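Local coordinates for protein phytochrome Response Regulator RcpA (Tolypothrix sp. PCC 7601, PDB 1K68) that probably relays the signal of a cyanobacterial phytochrome as a CheY-like response regulator, switched by phosphorylation of an aspartate beside a bound magnesium ion, at residues 122-125 / 126-130; 131-135 / 136-140. One frame throughout, in Å; residues are numbered along the deposited sequence.

Interaction 1. Residues 122-125 / 126-130; sequences FQIV and KGIEE
K126 lies beside the F122 ring one turn along the last helix of a CheY-like (beta/alpha)5 receiver fold, and both side chains point the same way. Followed outward, K126 CB rests 3.5 Å from Q123 O. The next carbon, K126 CG, lies 3.2 Å from F122 O and meets the ring obliquely, 4.1 Å from F122 CE2; CD stays beside that same ring carbon. Bends at chi2 (-59°) and chi3 (-67°) then carry NZ off the aromatic group to the backbone oxygens of A21 and N24, at and just past the end of helix 12-23. An alanine here would probably leave those two carbonyls without their ammonium partner and open a gap beside F122 CE2, where the lysine's CG and CD lay. F122 itself also packs on P81 of the second subunit. V125 faces A21 and L22, while E129 OE1 is hydrogen-bonded to H29. Round the helix, the side chains of I124 and I128 both touch I112 of strand 110-113. The backbone beneath is regular: I128 N donates to I124 O at 2.9 Å in the carbonyl plane, and I124 CG2 reaches I128 CD1 at 4.1 Å.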
loop_
_atom_site.group_PDB
_atom_site.type_symbol
_atom_site.label_atom_id
_atom_site.label_comp_id
_atom_site.label_asym_id
_atom_site.label_seq_id
_atom_site.Cartn_x
_atom_site.Cartn_y
_atom_site.Cartn_z
ATOM N N PHE A 122 2.519 -2.796 8.932
ATOM C CA PHE A 122 1.101 -2.858 8.614
ATOM C C PHE A 122 0.348 -3.376 9.839
ATOM O O PHE A 122 -0.690 -2.843 10.211
ATOM C CB PHE A 122 0.861 -3.790 7.426
ATOM C CG PHE A 122 -0.534 -3.712 6.861
ATOM C CD1 PHE A 122 -0.850 -2.775 5.882
ATOM C CD2 PHE A 122 -1.528 -4.576 7.306
ATOM C CE1 PHE A 122 -2.135 -2.703 5.346
ATOM C CE2 PHE A 122 -2.819 -4.514 6.784
ATOM C CZ PHE A 122 -3.123 -3.574 5.801
ATOM N N GLN A 123 0.887 -4.410 10.480
ATOM C CA GLN A 123 0.233 -4.977 11.654
ATOM C C GLN A 123 0.299 -4.031 12.850
ATOM O O GLN A 123 -0.569 -4.051 13.710
ATOM C CB GLN A 123 0.845 -6.333 11.999
ATOM C CG GLN A 123 0.521 -7.418 10.972
ATOM C CD GLN A 123 -0.980 -7.570 10.742
ATOM O OE1 GLN A 123 -1.751 -7.728 11.691
ATOM N NE2 GLN A 123 -1.398 -7.522 9.480
ATOM N N ILE A 124 1.326 -3.198 12.899
ATOM C CA ILE A 124 1.445 -2.236 13.981
ATOM C C ILE A 124 0.342 -1.192 13.831
ATOM O O ILE A 124 -0.315 -0.825 14.805
ATOM C CB ILE A 124 2.827 -1.547 13.957
ATOM C CG1 ILE A 124 3.855 -2.437 14.657
ATOM C CG2 ILE A 124 2.754 -0.181 14.607
ATOM C CD1 ILE A 124 5.238 -1.856 14.698
ATOM N N VAL A 125 0.131 -0.709 12.612
ATOM C CA VAL A 125 -0.908 0.289 12.409
ATOM C C VAL A 125 -2.255 -0.308 12.786
ATOM O O VAL A 125 -3.106 0.376 13.355
ATOM C CB VAL A 125 -0.946 0.782 10.953
ATOM C CG1 VAL A 125 -2.105 1.763 10.758
ATOM C CG2 VAL A 125 0.379 1.453 10.607
ATOM N N LYS A 126 -2.443 -1.591 12.480
ATOM C CA LYS A 126 -3.689 -2.270 12.814
ATOM C C LYS A 126 -3.842 -2.303 14.329
ATOM O O LYS A 126 -4.942 -2.178 14.849
ATOM C CB LYS A 126 -3.705 -3.705 12.267
ATOM C CG LYS A 126 -3.670 -3.799 10.750
ATOM C CD LYS A 126 -4.857 -3.093 10.107
ATOM C CE LYS A 126 -6.181 -3.793 10.411
ATOM N NZ LYS A 126 -7.333 -3.082 9.786
ATOM N N GLY A 127 -2.731 -2.482 15.033
ATOM C CA GLY A 127 -2.795 -2.510 16.482
ATOM C C GLY A 127 -3.160 -1.136 17.015
ATOM O O GLY A 127 -3.910 -1.008 17.981
ATOM N N ILE A 128 -2.625 -0.102 16.380
ATOM C CA ILE A 128 -2.920 1.260 16.791
ATOM C C ILE A 128 -4.417 1.518 16.644
ATOM O O ILE A 128 -5.069 2.002 17.567
ATOM C CB ILE A 128 -2.132 2.269 15.938
ATOM C CG1 ILE A 128 -0.643 2.168 16.270
ATOM C CG2 ILE A 128 -2.634 3.693 16.188
ATOM C CD1 ILE A 128 0.231 2.988 15.365
ATOM N N GLU A 129 -4.960 1.171 15.486
ATOM C CA GLU A 129 -6.376 1.377 15.213
ATOM C C GLU A 129 -7.256 0.614 16.210
ATOM O O GLU A 129 -8.131 1.199 16.855
ATOM C CB GLU A 129 -6.684 0.953 13.771
ATOM C CG GLU A 129 -8.056 1.349 13.282
ATOM C CD GLU A 129 -9.115 0.310 13.593
ATOM O OE1 GLU A 129 -10.311 0.675 13.592
ATOM O OE2 GLU A 129 -8.755 -0.868 13.824
ATOM N N GLU A 130 -7.000 -0.682 16.355
ATOM C CA GLU A 130 -7.767 -1.529 17.265
ATOM C C GLU A 130 -7.768 -1.033 18.709
ATOM O O GLU A 130 -8.810 -1.032 19.364
ATOM C CB GLU A 130 -7.241 -2.961 17.213
#

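Interaction 2. Residues 131-135 / 136-140; sequences FWLST and ATLPS
A136 N donates to F131 O, five residues back, over 2.8 Å and nearly along the C=O axis, the i to i-5 bond of the wider, pi-type turn in which helix 118-135 finishes. A136 is also where the backbone leaves helical angles, and its CB sits 3.5 Å from the same F131 O. Beyond that bond the tail leaves in an extended course, and the L138 side chain reaches back to the last turn. L138 CD1 lies 3.5 Å from W132 O and also meets L133 CD2 at 4.0 Å, the two leucine side chains crossing at a slant. The other methyl, L138 CD2, comes to the edge of the W132 indole, near its plane, 4.3 Å from W132 CE3. L138 reaches both neighbours because its CG stands anti to the carbonyl carbon (chi1 -58°), with the branches spread over the W132 carbonyl.

Outside this apolar patch, water takes up the carbonyls at the end of the helix. Water 1 donates to W132 O and to A136 O, the latter at 2.6 Å, and so ties the last turn to the departing segment. Water 2 spans S134 O and A136 O, giving the A136 carbonyl two donors, while water 3 links T135 O with T137 OG1. On the helix itself F131 CD2 stands 3.5 Å above one face of the W132 indole, displaced toward its rim. T135 OG1 makes a weak hydrogen bond back to E130 O, and L133 O accepts from K3 NZ, close to the start of strand 4-8. W132 and L138 both rest on P87, just ahead of strand 88-92; W132 also touches N109, just before strand 110-113, and L133 packs on H29, next to strand 30-34.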
loop_
_atom_site.group_PDB
_atom_site.type_symbol
_atom_site.label_atom_id
_atom_site.label_comp_id
_atom_site.label_asym_id
_atom_site.label_seq_id
_atom_site.Cartn_x
_atom_site.Cartn_y
_atom_site.Cartn_z
ATOM N N PHE A 131 -6.612 -0.604 19.208
ATOM C CA PHE A 131 -6.531 -0.138 20.586
ATOM C C PHE A 131 -7.104 1.252 20.829
ATOM O O PHE A 131 -7.860 1.458 21.765
ATOM C CB PHE A 131 -5.083 -0.158 21.085
ATOM C CG PHE A 131 -4.939 0.290 22.514
ATOM C CD1 PHE A 131 -5.211 -0.585 23.561
ATOM C CD2 PHE A 131 -4.610 1.607 22.812
ATOM C CE1 PHE A 131 -5.164 -0.154 24.888
ATOM C CE2 PHE A 131 -4.559 2.051 24.130
ATOM C CZ PHE A 131 -4.838 1.170 25.174
ATOM N N TRP A 132 -6.742 2.212 19.991
ATOM C CA TRP A 132 -7.218 3.573 20.178
ATOM C C TRP A 132 -8.611 3.864 19.655
ATOM O O TRP A 132 -9.342 4.642 20.255
ATOM C CB TRP A 132 -6.233 4.559 19.555
ATOM C CG TRP A 132 -4.931 4.534 20.243
ATOM C CD1 TRP A 132 -3.857 3.751 19.942
ATOM C CD2 TRP A 132 -4.583 5.269 21.419
ATOM N NE1 TRP A 132 -2.858 3.950 20.860
ATOM C CE2 TRP A 132 -3.276 4.871 21.773
ATOM C CE3 TRP A 132 -5.249 6.213 22.201
ATOM C CZ2 TRP A 132 -2.625 5.399 22.889
ATOM C CZ3 TRP A 132 -4.599 6.734 23.311
ATOM C CH2 TRP A 132 -3.298 6.323 23.644
ATOM N N LEU A 133 -8.987 3.237 18.548
ATOM C CA LEU A 133 -10.301 3.493 17.971
ATOM C C LEU A 133 -11.361 2.489 18.375
ATOM O O LEU A 133 -12.520 2.620 17.994
ATOM C CB LEU A 133 -10.185 3.564 16.451
ATOM C CG LEU A 133 -9.133 4.595 16.037
ATOM C CD1 LEU A 133 -8.923 4.545 14.544
ATOM C CD2 LEU A 133 -9.570 5.979 16.491
ATOM N N SER A 134 -10.975 1.493 19.164
ATOM C CA SER A 134 -11.938 0.502 19.608
ATOM C C SER A 134 -11.907 0.249 21.119
ATOM O O SER A 134 -12.910 0.447 21.804
ATOM C CB SER A 134 -11.718 -0.809 18.857
ATOM O OG SER A 134 -12.633 -1.793 19.301
ATOM N N THR A 135 -10.757 -0.173 21.639
ATOM C CA THR A 135 -10.623 -0.469 23.064
ATOM C C THR A 135 -10.696 0.757 23.975
ATOM O O THR A 135 -11.417 0.765 24.975
ATOM C CB THR A 135 -9.301 -1.211 23.338
ATOM O OG1 THR A 135 -9.202 -2.335 22.463
ATOM C CG2 THR A 135 -9.245 -1.699 24.768
ATOM N N ALA A 136 -9.952 1.800 23.627
ATOM C CA ALA A 136 -9.937 3.008 24.438
ATOM C C ALA A 136 -11.194 3.839 24.277
ATOM O O ALA A 136 -11.926 3.694 23.307
ATOM C CB ALA A 136 -8.730 3.862 24.083
ATOM N N THR A 137 -11.437 4.701 25.254
ATOM C CA THR A 137 -12.561 5.619 25.201
ATOM C C THR A 137 -11.892 6.973 24.983
ATOM O O THR A 137 -11.179 7.466 25.856
ATOM C CB THR A 137 -13.358 5.644 26.521
ATOM O OG1 THR A 137 -14.033 4.392 26.705
ATOM C CG2 THR A 137 -14.381 6.763 26.494
ATOM N N LEU A 138 -12.110 7.556 23.809
ATOM C CA LEU A 138 -11.512 8.839 23.453
ATOM C C LEU A 138 -12.292 10.021 24.019
ATOM O O LEU A 138 -13.484 9.917 24.296
ATOM C CB LEU A 138 -11.410 8.946 21.929
ATOM C CG LEU A 138 -10.597 7.802 21.308
ATOM C CD1 LEU A 138 -10.703 7.837 19.802
ATOM C CD2 LEU A 138 -9.146 7.907 21.744
ATOM N N PRO A 139 -11.619 11.165 24.213
ATOM C CA PRO A 139 -12.296 12.345 24.757
ATOM C C PRO A 139 -13.339 12.930 23.808
ATOM O O PRO A 139 -13.214 12.811 22.592
ATOM C CB PRO A 139 -11.140 13.303 25.039
ATOM C CG PRO A 139 -10.128 12.937 23.994
ATOM C CD PRO A 139 -10.187 11.428 23.987
ATOM N N SER A 140 -14.369 13.552 24.378
ATOM C CA SER A 140 -15.455 14.155 23.606
ATOM C C SER A 140 -16.159 13.103 22.762
ATOM O O SER A 140 -17.334 12.806 23.062
ATOM C CB SER A 140 -14.919 15.271 22.711
ATOM O OXT SER A 140 -15.526 12.580 21.817
HETATM O O HOH W 1 -12.021 4.518 20.850
HETATM O O HOH W 2 -14.665 2.931 22.517
HETATM O O HOH W 3 -13.061 2.076 26.847
#

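Overall arrangement
Both interactions belong to helix 118-135, the last helix of the receiver domain, and follow directly along the chain with their centres 14 Å apart. Interaction 1 occupies its middle turns, between helix 12-23 and edge strand 110-113, and touches the second subunit of the homodimer through F122. Interaction 2 takes the final turn and the C-terminal tail, near the loops leading into strands 88-92 and 110-113, where no other chain of the assembly touches it. The two meet at E130 O and T135 N, 3.1 Å apart and probably hydrogen-bonded. Read in sequence, they carry the chain from a helix packed against the five-stranded parallel sheet to an end at the surface, bridged by waters.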